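Local structure of putative decarboxylase involved in desferrioxamine biosynthesis (Erwinia amylovora, 5O5C) at residues Cys112-Ser118 with Phe332-Val336; Trp185-His190 with Pro201-Trp207. The protein probably decarboxylates lysine, using pyridoxal 5'-phosphate, in the biosynthesis of the siderophore desferrioxamine. All blocks are in the same frame, centred on the assembly; numbering follows the deposited sequence.

Overall arrangement
Both contacts belong to the large pyridoxal-phosphate domain of a fold-type I decarboxylase, built round a mixed seven-stranded sheet, but they lie on opposite sides of the chain's centre. Their centres are 41 Å apart and their nearest atoms about 28 Å, so they do not touch. Along the chain, 112-118 comes first, then both halves of contact 2, and finally 332-336. Contact 1 therefore joins residues more than 200 positions apart, next to the second subunit and in the loop after K330, the probable cofactor lysine. Contact 2 is local: it closes the connection between helix 170-189 and strand 207-212 at the periphery, away from the cofactor and from the other subunit.

Contact 1. Residues Cys112-Ser118 with Phe332-Val336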
ATOM      1  N   CYS B 112       3.581 -16.986   1.884  1.00 25.32           N
ATOM      2  CA  CYS B 112       3.924 -17.928   0.860  1.00 23.97           C
ATOM      3  C   CYS B 112       5.407 -17.841   0.426  1.00 25.16           C
ATOM      4  O   CYS B 112       5.992 -16.779   0.375  1.00 21.57           O
ATOM      5  CB  CYS B 112       2.961 -17.762  -0.321  1.00 25.37           C
ATOM      6  SG  CYS B 112       2.901 -16.084  -1.016  1.00 27.56           S
ATOM      7  N   PRO B 113       5.997 -18.969   0.022  1.00 25.56           N
ATOM      8  CA  PRO B 113       7.179 -18.762  -0.826  1.00 27.87           C
ATOM      9  C   PRO B 113       6.826 -18.019  -2.100  1.00 27.34           C
ATOM     10  O   PRO B 113       5.676 -18.084  -2.615  1.00 31.61           O
ATOM     11  CB  PRO B 113       7.672 -20.174  -1.171  1.00 28.69           C
ATOM     12  CG  PRO B 113       6.737 -21.127  -0.510  1.00 28.93           C
ATOM     13  CD  PRO B 113       5.575 -20.365   0.084  1.00 28.29           C
ATOM     14  N   VAL B 114       7.820 -17.365  -2.638  1.00 23.78           N
ATOM     15  CA  VAL B 114       7.614 -16.543  -3.790  1.00 28.53           C
ATOM     16  C   VAL B 114       8.187 -17.308  -4.977  1.00 28.16           C
ATOM     17  O   VAL B 114       9.045 -18.178  -4.772  1.00 28.07           O
ATOM     18  CB  VAL B 114       8.251 -15.150  -3.619  1.00 29.86           C
ATOM     19  CG1 VAL B 114       9.673 -15.221  -3.026  1.00 28.00           C
ATOM     20  CG2 VAL B 114       8.287 -14.448  -4.948  1.00 30.96           C
ATOM     21  N   VAL B 115       7.639 -17.016  -6.175  1.00 25.26           N
ATOM     22  CA  VAL B 115       8.156 -17.489  -7.475  1.00 23.78           C
ATOM     23  C   VAL B 115       8.993 -16.453  -8.228  1.00 22.95           C
ATOM     24  O   VAL B 115       8.746 -15.203  -8.130  1.00 19.67           O
ATOM     25  CB  VAL B 115       7.015 -18.019  -8.435  1.00 21.99           C
ATOM     26  CG1 VAL B 115       6.241 -19.147  -7.774  1.00 24.37           C
ATOM     27  CG2 VAL B 115       6.048 -16.932  -8.873  1.00 21.02           C
ATOM     28  N   LEU B 116       9.936 -16.998  -9.005  1.00 25.19           N
ATOM     29  CA  LEU B 116      10.942 -16.248  -9.785  1.00 24.33           C
ATOM     30  C   LEU B 116      10.396 -15.122 -10.649  1.00 25.89           C
ATOM     31  O   LEU B 116      10.957 -14.008 -10.598  1.00 27.98           O
ATOM     32  CB  LEU B 116      11.829 -17.176 -10.605  1.00 24.14           C
ATOM     33  CG  LEU B 116      12.843 -18.011  -9.792  1.00 25.16           C
ATOM     34  CD1 LEU B 116      13.425 -19.123 -10.669  1.00 25.23           C
ATOM     35  CD2 LEU B 116      13.899 -17.146  -9.095  1.00 23.18           C
ATOM     36  N   PRO B 117       9.288 -15.349 -11.400  1.00 26.49           N
ATOM     37  CA  PRO B 117       8.763 -14.210 -12.161  1.00 25.29           C
ATOM     38  C   PRO B 117       8.255 -13.025 -11.352  1.00 25.38           C
ATOM     39  O   PRO B 117       8.092 -11.938 -11.910  1.00 22.07           O
ATOM     40  CB  PRO B 117       7.642 -14.823 -12.995  1.00 26.60           C
ATOM     41  CG  PRO B 117       7.947 -16.264 -13.057  1.00 25.84           C
ATOM     42  CD  PRO B 117       8.551 -16.576 -11.729  1.00 27.17           C
ATOM     43  N   SER B 118       8.032 -13.227 -10.052  1.00 24.91           N
ATOM     44  CA  SER B 118       7.687 -12.149  -9.154  1.00 24.50           C
ATOM     45  C   SER B 118       8.897 -11.270  -8.858  1.00 24.89           C
ATOM     46  O   SER B 118       8.785 -10.008  -8.860  1.00 23.94           O
ATOM     47  CB  SER B 118       7.151 -12.715  -7.866  1.00 24.37           C
ATOM     48  OG  SER B 118       6.257 -11.850  -7.249  1.00 30.39           O
ATOM     49  N   PHE B 332      -0.943 -16.811  -4.488  1.00 18.29           N
ATOM     50  CA  PHE B 332      -0.309 -16.862  -5.803  1.00 18.50           C
ATOM     51  C   PHE B 332       1.202 -16.691  -5.804  1.00 19.83           C
ATOM     52  O   PHE B 332       1.769 -16.393  -6.848  1.00 19.74           O
ATOM     53  CB  PHE B 332      -0.936 -15.831  -6.728  1.00 17.46           C
ATOM     54  CG  PHE B 332      -2.341 -16.150  -7.109  1.00 19.48           C
ATOM     55  CD1 PHE B 332      -3.392 -15.981  -6.201  1.00 19.23           C
ATOM     56  CD2 PHE B 332      -2.632 -16.594  -8.377  1.00 18.40           C
ATOM     57  CE1 PHE B 332      -4.673 -16.283  -6.566  1.00 19.10           C
ATOM     58  CE2 PHE B 332      -3.907 -16.871  -8.740  1.00 19.61           C
ATOM     59  CZ  PHE B 332      -4.927 -16.760  -7.822  1.00 18.87           C
ATOM     60  N   PHE B 333       1.878 -16.928  -4.669  1.00 23.26           N
ATOM     61  CA  PHE B 333       3.399 -16.882  -4.623  1.00 21.27           C
ATOM     62  C   PHE B 333       4.027 -15.577  -5.181  1.00 20.35           C
ATOM     63  O   PHE B 333       5.136 -15.575  -5.783  1.00 20.58           O
ATOM     64  CB  PHE B 333       3.953 -18.113  -5.325  1.00 22.68           C
ATOM     65  CG  PHE B 333       3.228 -19.370  -4.953  1.00 25.23           C
ATOM     66  CD1 PHE B 333       3.506 -20.021  -3.790  1.00 27.97           C
ATOM     67  CD2 PHE B 333       2.197 -19.850  -5.745  1.00 28.47           C
ATOM     68  CE1 PHE B 333       2.787 -21.123  -3.389  1.00 29.19           C
ATOM     69  CE2 PHE B 333       1.481 -20.964  -5.362  1.00 30.62           C
ATOM     70  CZ  PHE B 333       1.778 -21.599  -4.175  1.00 27.90           C
ATOM     71  N   GLN B 334       3.306 -14.476  -4.992  1.00 18.51           N
ATOM     72  CA  GLN B 334       3.765 -13.139  -5.367  1.00 17.90           C
ATOM     73  C   GLN B 334       4.227 -12.370  -4.170  1.00 17.42           C
ATOM     74  O   GLN B 334       3.642 -12.471  -3.119  1.00 18.46           O
ATOM     75  CB  GLN B 334       2.646 -12.356  -5.975  1.00 19.25           C
ATOM     76  CG  GLN B 334       2.158 -12.916  -7.228  1.00 19.87           C
ATOM     77  CD  GLN B 334       3.224 -13.338  -8.239  1.00 22.24           C
ATOM     78  OE1 GLN B 334       4.019 -12.524  -8.767  1.00 25.13           O
ATOM     79  NE2 GLN B 334       3.245 -14.627  -8.512  1.00 20.15           N
ATOM     80  N   THR B 335       5.271 -11.587  -4.341  1.00 17.69           N
ATOM     81  CA  THR B 335       5.825 -10.777  -3.256  1.00 18.43           C
ATOM     82  C   THR B 335       4.762  -9.748  -2.768  1.00 17.86           C
ATOM     83  O   THR B 335       3.816  -9.430  -3.474  1.00 18.12           O
ATOM     84  CB  THR B 335       7.076  -9.970  -3.682  1.00 19.11           C
ATOM     85  OG1 THR B 335       6.686  -8.908  -4.572  1.00 21.46           O
ATOM     86  CG2 THR B 335       8.102 -10.818  -4.353  1.00 20.68           C
ATOM     87  N   VAL B 336       4.904  -9.314  -1.526  1.00 18.44           N
ATOM     88  CA  VAL B 336       4.094  -8.229  -0.971  1.00 18.26           C
ATOM     89  C   VAL B 336       4.578  -6.922  -1.589  1.00 18.20           C
ATOM     90  O   VAL B 336       5.814  -6.717  -1.621  1.00 19.58           O
ATOM     91  CB  VAL B 336       4.267  -8.136   0.537  1.00 18.88           C
ATOM     92  CG1 VAL B 336       3.334  -7.061   1.112  1.00 21.25           C
ATOM     93  CG2 VAL B 336       4.011  -9.481   1.198  1.00 20.28           C
TER
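In the large domain of this fold-type I decarboxylase, the loop that follows helix 328-331, which carries K330, the predicted PLP-attachment lysine, is gripped by the extended lead-in and first turn of helix 116-128. F333 is the main bump: its side chain fills the hollow lined by C112, P113 and V115, and the residue has the largest covered area of the contact (107 Å²). Its backbone is turned to positive phi (53°) and psi (33°). CD1 of F333 is 4.2 Å from CB of C112, and CG1 of V115 packs 3.5 Å from CB of F333. The carbonyl of P113 meets the ring at its edge, with O of P113 3.1 Å from CD1 of F333. The main chains come closest at V114 and F333, whose CA atoms are 4.3 Å apart, and there N of V115 donates a 2.9 Å hydrogen bond to O of F333. A smaller apolar fit follows, CG2 of V114 lying 3.7 Å from CG2 of T335. Q334 starts out away from the opposite segment, but its m rotamers fold it back; NE2 of Q334 bonds to O of F332, 2.8 Å away. T391 and K387 of helix 385-394 bond to Q334 NE2 and T335 OG1 respectively, while L400 and A403 of helix 397-420 pack on F333. The side chains of H329 and K330 lie about 5 Å from those of Q334 and C112 respectively, which places the contact beside the cofactor site; F27 and N129 of the second subunit pack on V115 and T335. S118 closes the seam through OG, which accepts from N of T335 at 3.1 Å and donates to OE1 of Q334 at 2.8 Å.

Contact 2. Residues Trp185-His190 with Pro201-Trp207; sequences WCAAHH and PHDAAKW
The last turn of helix 170-189 faces a loop that runs through a 3-10 turn into strand 207-212, the two being joined by a short connection that includes helix 195-198. This is the α-to-β connection of an α/β fold, at the periphery of the large domain, its centre about 31 Å from the chain's centre. Residues 185-189 are helical, and H190 leaves the helix at phi/psi -129/91°, its N still 3.0 Å from O of C186 in a hydrogen bond; ND1 of H189 donates another, 2.9 Å, to O of W185. P201 is extended (-77/168°). The 3-10 turn 204-206 is tied by bonds from N of K206 to O of D203 (3.2 Å) and from N of W207 to O of A204 (3.0 Å), and W207 takes up strand angles (-66/140°). CA atoms are 7.7 Å apart at C186 and P201 and 9.5 Å at W185 and W207, so side chains bridge the gap. C186 (chi1 t) packs across the pair formed by P201 and W207, its SG 3.7 Å from CG of P201 and its CB 3.8 Å from CH2 of W207. H190 (chi1 m, chi2 85°) lays one ring face over P201, with CE1 of H190 4.2 Å from CG of P201. I195 covers both C186 and W207, while V264 of strand 262-269 touches the two indoles. W185 (chi1 t, chi2 -85°) directs an edge at the face of W207 (chi1 m, chi2 -15°) in a T-shaped pair: five-membered-ring centroids 4.8 Å apart, planes at 62°, and CD1 of W185 3.8 Å from CE2 of W207.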
ATOM      1  N   TRP B 185     -25.767   1.480  -0.581  1.00 29.85           N
ATOM      2  CA  TRP B 185     -27.004   1.338   0.164  1.00 28.45           C
ATOM      3  C   TRP B 185     -27.602   2.714   0.370  1.00 30.37           C
ATOM      4  O   TRP B 185     -28.787   2.922   0.104  1.00 27.21           O
ATOM      5  CB  TRP B 185     -26.797   0.680   1.528  1.00 31.23           C
ATOM      6  CG  TRP B 185     -28.084   0.594   2.300  1.00 33.75           C
ATOM      7  CD1 TRP B 185     -28.639   1.562   3.083  1.00 33.08           C
ATOM      8  CD2 TRP B 185     -28.984  -0.518   2.343  1.00 35.67           C
ATOM      9  NE1 TRP B 185     -29.818   1.122   3.623  1.00 34.33           N
ATOM     10  CE2 TRP B 185     -30.067  -0.145   3.178  1.00 35.78           C
ATOM     11  CE3 TRP B 185     -28.985  -1.791   1.758  1.00 35.37           C
ATOM     12  CZ2 TRP B 185     -31.141  -1.000   3.441  1.00 37.10           C
ATOM     13  CZ3 TRP B 185     -30.050  -2.646   2.016  1.00 37.24           C
ATOM     14  CH2 TRP B 185     -31.120  -2.246   2.864  1.00 35.24           C
ATOM     15  N   CYS B 186     -26.789   3.654   0.851  1.00 30.95           N
ATOM     16  CA  CYS B 186     -27.262   5.023   1.012  1.00 31.42           C
ATOM     17  C   CYS B 186     -27.847   5.639  -0.269  1.00 32.04           C
ATOM     18  O   CYS B 186     -28.821   6.386  -0.175  1.00 31.68           O
ATOM     19  CB  CYS B 186     -26.181   5.946   1.545  1.00 31.80           C
ATOM     20  SG  CYS B 186     -26.887   7.544   2.010  1.00 34.51           S
ATOM     21  N   ALA B 187     -27.272   5.345  -1.437  1.00 33.72           N
ATOM     22  CA  ALA B 187     -27.784   5.902  -2.737  1.00 34.05           C
ATOM     23  C   ALA B 187     -29.108   5.303  -3.265  1.00 36.21           C
ATOM     24  O   ALA B 187     -29.834   5.918  -4.085  1.00 35.41           O
ATOM     25  CB  ALA B 187     -26.717   5.779  -3.807  1.00 35.82           C
ATOM     26  N   ALA B 188     -29.411   4.088  -2.845  1.00 34.03           N
ATOM     27  CA  ALA B 188     -30.581   3.415  -3.324  1.00 34.87           C
ATOM     28  C   ALA B 188     -31.727   3.715  -2.369  1.00 35.97           C
ATOM     29  O   ALA B 188     -32.865   3.731  -2.800  1.00 39.64           O
ATOM     30  CB  ALA B 188     -30.309   1.913  -3.492  1.00 31.21           C
ATOM     31  N   HIS B 189     -31.431   4.025  -1.102  1.00 42.33           N
ATOM     32  CA  HIS B 189     -32.457   4.212  -0.061  1.00 45.36           C
ATOM     33  C   HIS B 189     -32.699   5.653   0.395  1.00 46.42           C
ATOM     34  O   HIS B 189     -33.710   5.919   1.039  1.00 51.15           O
ATOM     35  CB  HIS B 189     -32.139   3.310   1.140  1.00 43.76           C
ATOM     36  CG  HIS B 189     -32.164   1.861   0.785  1.00 45.88           C
ATOM     37  ND1 HIS B 189     -31.110   1.234   0.155  1.00 42.02           N
ATOM     38  CD2 HIS B 189     -33.149   0.935   0.889  1.00 45.23           C
ATOM     39  CE1 HIS B 189     -31.436  -0.023  -0.091  1.00 37.99           C
ATOM     40  NE2 HIS B 189     -32.661  -0.232   0.355  1.00 40.25           N
ATOM     41  N   HIS B 190     -31.778   6.568   0.097  1.00 47.83           N
ATOM     42  CA  HIS B 190     -32.008   7.998   0.332  1.00 45.13           C
ATOM     43  C   HIS B 190     -31.688   8.730  -0.964  1.00 44.38           C
ATOM     44  O   HIS B 190     -30.530   9.075  -1.196  1.00 40.07           O
ATOM     45  CB  HIS B 190     -31.202   8.528   1.506  1.00 42.63           C
ATOM     46  CG  HIS B 190     -31.501   7.836   2.798  1.00 46.26           C
ATOM     47  ND1 HIS B 190     -30.876   6.659   3.160  1.00 47.33           N
ATOM     48  CD2 HIS B 190     -32.328   8.157   3.822  1.00 44.65           C
ATOM     49  CE1 HIS B 190     -31.315   6.280   4.345  1.00 45.36           C
ATOM     50  NE2 HIS B 190     -32.196   7.171   4.768  1.00 47.81           N
ATOM     51  N   PRO B 201     -26.250   9.667   6.529  1.00 27.62           N
ATOM     52  CA  PRO B 201     -27.610  10.093   6.752  1.00 31.26           C
ATOM     53  C   PRO B 201     -28.092   9.686   8.140  1.00 34.07           C
ATOM     54  O   PRO B 201     -27.451   8.859   8.861  1.00 30.45           O
ATOM     55  CB  PRO B 201     -28.381   9.335   5.671  1.00 32.86           C
ATOM     56  CG  PRO B 201     -27.672   8.030   5.615  1.00 31.86           C
ATOM     57  CD  PRO B 201     -26.214   8.399   5.787  1.00 32.70           C
ATOM     58  N   HIS B 202     -29.234  10.254   8.501  1.00 39.90           N
ATOM     59  CA  HIS B 202     -29.756  10.142   9.850  1.00 38.54           C
ATOM     60  C   HIS B 202     -29.783   8.703  10.327  1.00 37.00           C
ATOM     61  O   HIS B 202     -29.322   8.424  11.438  1.00 39.15           O
ATOM     62  CB  HIS B 202     -31.131  10.840   9.953  1.00 45.37           C
ATOM     63  CG  HIS B 202     -31.036  12.335  10.149  1.00 54.73           C
ATOM     64  ND1 HIS B 202     -32.028  13.079  10.761  1.00 62.29           N
ATOM     65  CD2 HIS B 202     -30.050  13.212   9.843  1.00 55.78           C
ATOM     66  CE1 HIS B 202     -31.666  14.349  10.799  1.00 58.73           C
ATOM     67  NE2 HIS B 202     -30.468  14.456  10.253  1.00 57.59           N
ATOM     68  N   ASP B 203     -30.254   7.782   9.478  1.00 33.06           N
ATOM     69  CA  ASP B 203     -30.453   6.411   9.899  1.00 32.54           C
ATOM     70  C   ASP B 203     -29.243   5.435   9.755  1.00 29.30           C
ATOM     71  O   ASP B 203     -29.447   4.246   9.900  1.00 34.79           O
ATOM     72  CB  ASP B 203     -31.728   5.828   9.241  1.00 35.13           C
ATOM     73  CG  ASP B 203     -31.557   5.528   7.767  1.00 41.23           C
ATOM     74  OD1 ASP B 203     -30.740   6.213   7.102  1.00 40.28           O
ATOM     75  OD2 ASP B 203     -32.256   4.619   7.263  1.00 49.66           O
ATOM     76  N   ALA B 204     -28.020   5.930   9.541  1.00 25.96           N
ATOM     77  CA  ALA B 204     -26.783   5.100   9.498  1.00 25.64           C
ATOM     78  C   ALA B 204     -26.464   4.298  10.761  1.00 25.64           C
ATOM     79  O   ALA B 204     -25.985   3.144  10.723  1.00 25.80           O
ATOM     80  CB  ALA B 204     -25.579   5.953   9.102  1.00 27.10           C
ATOM     81  N   ALA B 205     -26.738   4.868  11.915  1.00 23.80           N
ATOM     82  CA  ALA B 205     -26.478   4.123  13.125  1.00 23.98           C
ATOM     83  C   ALA B 205     -27.248   2.789  13.168  1.00 24.86           C
ATOM     84  O   ALA B 205     -26.909   1.922  13.945  1.00 21.16           O
ATOM     85  CB  ALA B 205     -26.758   4.963  14.348  1.00 21.00           C
ATOM     86  N   LYS B 206     -28.262   2.603  12.323  1.00 28.95           N
ATOM     87  CA  LYS B 206     -29.025   1.351  12.359  1.00 30.18           C
ATOM     88  C   LYS B 206     -28.435   0.268  11.467  1.00 33.04           C
ATOM     89  O   LYS B 206     -28.758  -0.895  11.655  1.00 30.46           O
ATOM     90  CB  LYS B 206     -30.473   1.603  11.994  1.00 34.06           C
ATOM     91  CG  LYS B 206     -31.189   2.623  12.869  1.00 35.41           C
ATOM     92  CD  LYS B 206     -32.539   2.968  12.241  1.00 38.38           C
ATOM     93  CE  LYS B 206     -33.553   3.503  13.232  1.00 39.18           C
ATOM     94  NZ  LYS B 206     -34.837   3.806  12.517  1.00 39.67           N
ATOM     95  N   TRP B 207     -27.552   0.639  10.523  1.00 30.26           N
ATOM     96  CA  TRP B 207     -27.103  -0.295   9.492  1.00 29.64           C
ATOM     97  C   TRP B 207     -26.291  -1.414  10.112  1.00 25.82           C
ATOM     98  O   TRP B 207     -25.525  -1.209  11.020  1.00 23.67           O
ATOM     99  CB  TRP B 207     -26.304   0.422   8.380  1.00 30.70           C
ATOM    100  CG  TRP B 207     -27.085   1.492   7.657  1.00 29.35           C
ATOM    101  CD1 TRP B 207     -28.430   1.665   7.684  1.00 32.21           C
ATOM    102  CD2 TRP B 207     -26.575   2.497   6.794  1.00 31.18           C
ATOM    103  NE1 TRP B 207     -28.789   2.746   6.947  1.00 33.49           N
ATOM    104  CE2 TRP B 207     -27.671   3.281   6.378  1.00 30.28           C
ATOM    105  CE3 TRP B 207     -25.295   2.835   6.339  1.00 29.56           C
ATOM    106  CZ2 TRP B 207     -27.532   4.371   5.536  1.00 29.95           C
ATOM    107  CZ3 TRP B 207     -25.151   3.907   5.503  1.00 29.03           C
ATOM    108  CH2 TRP B 207     -26.278   4.664   5.087  1.00 30.97           C
TER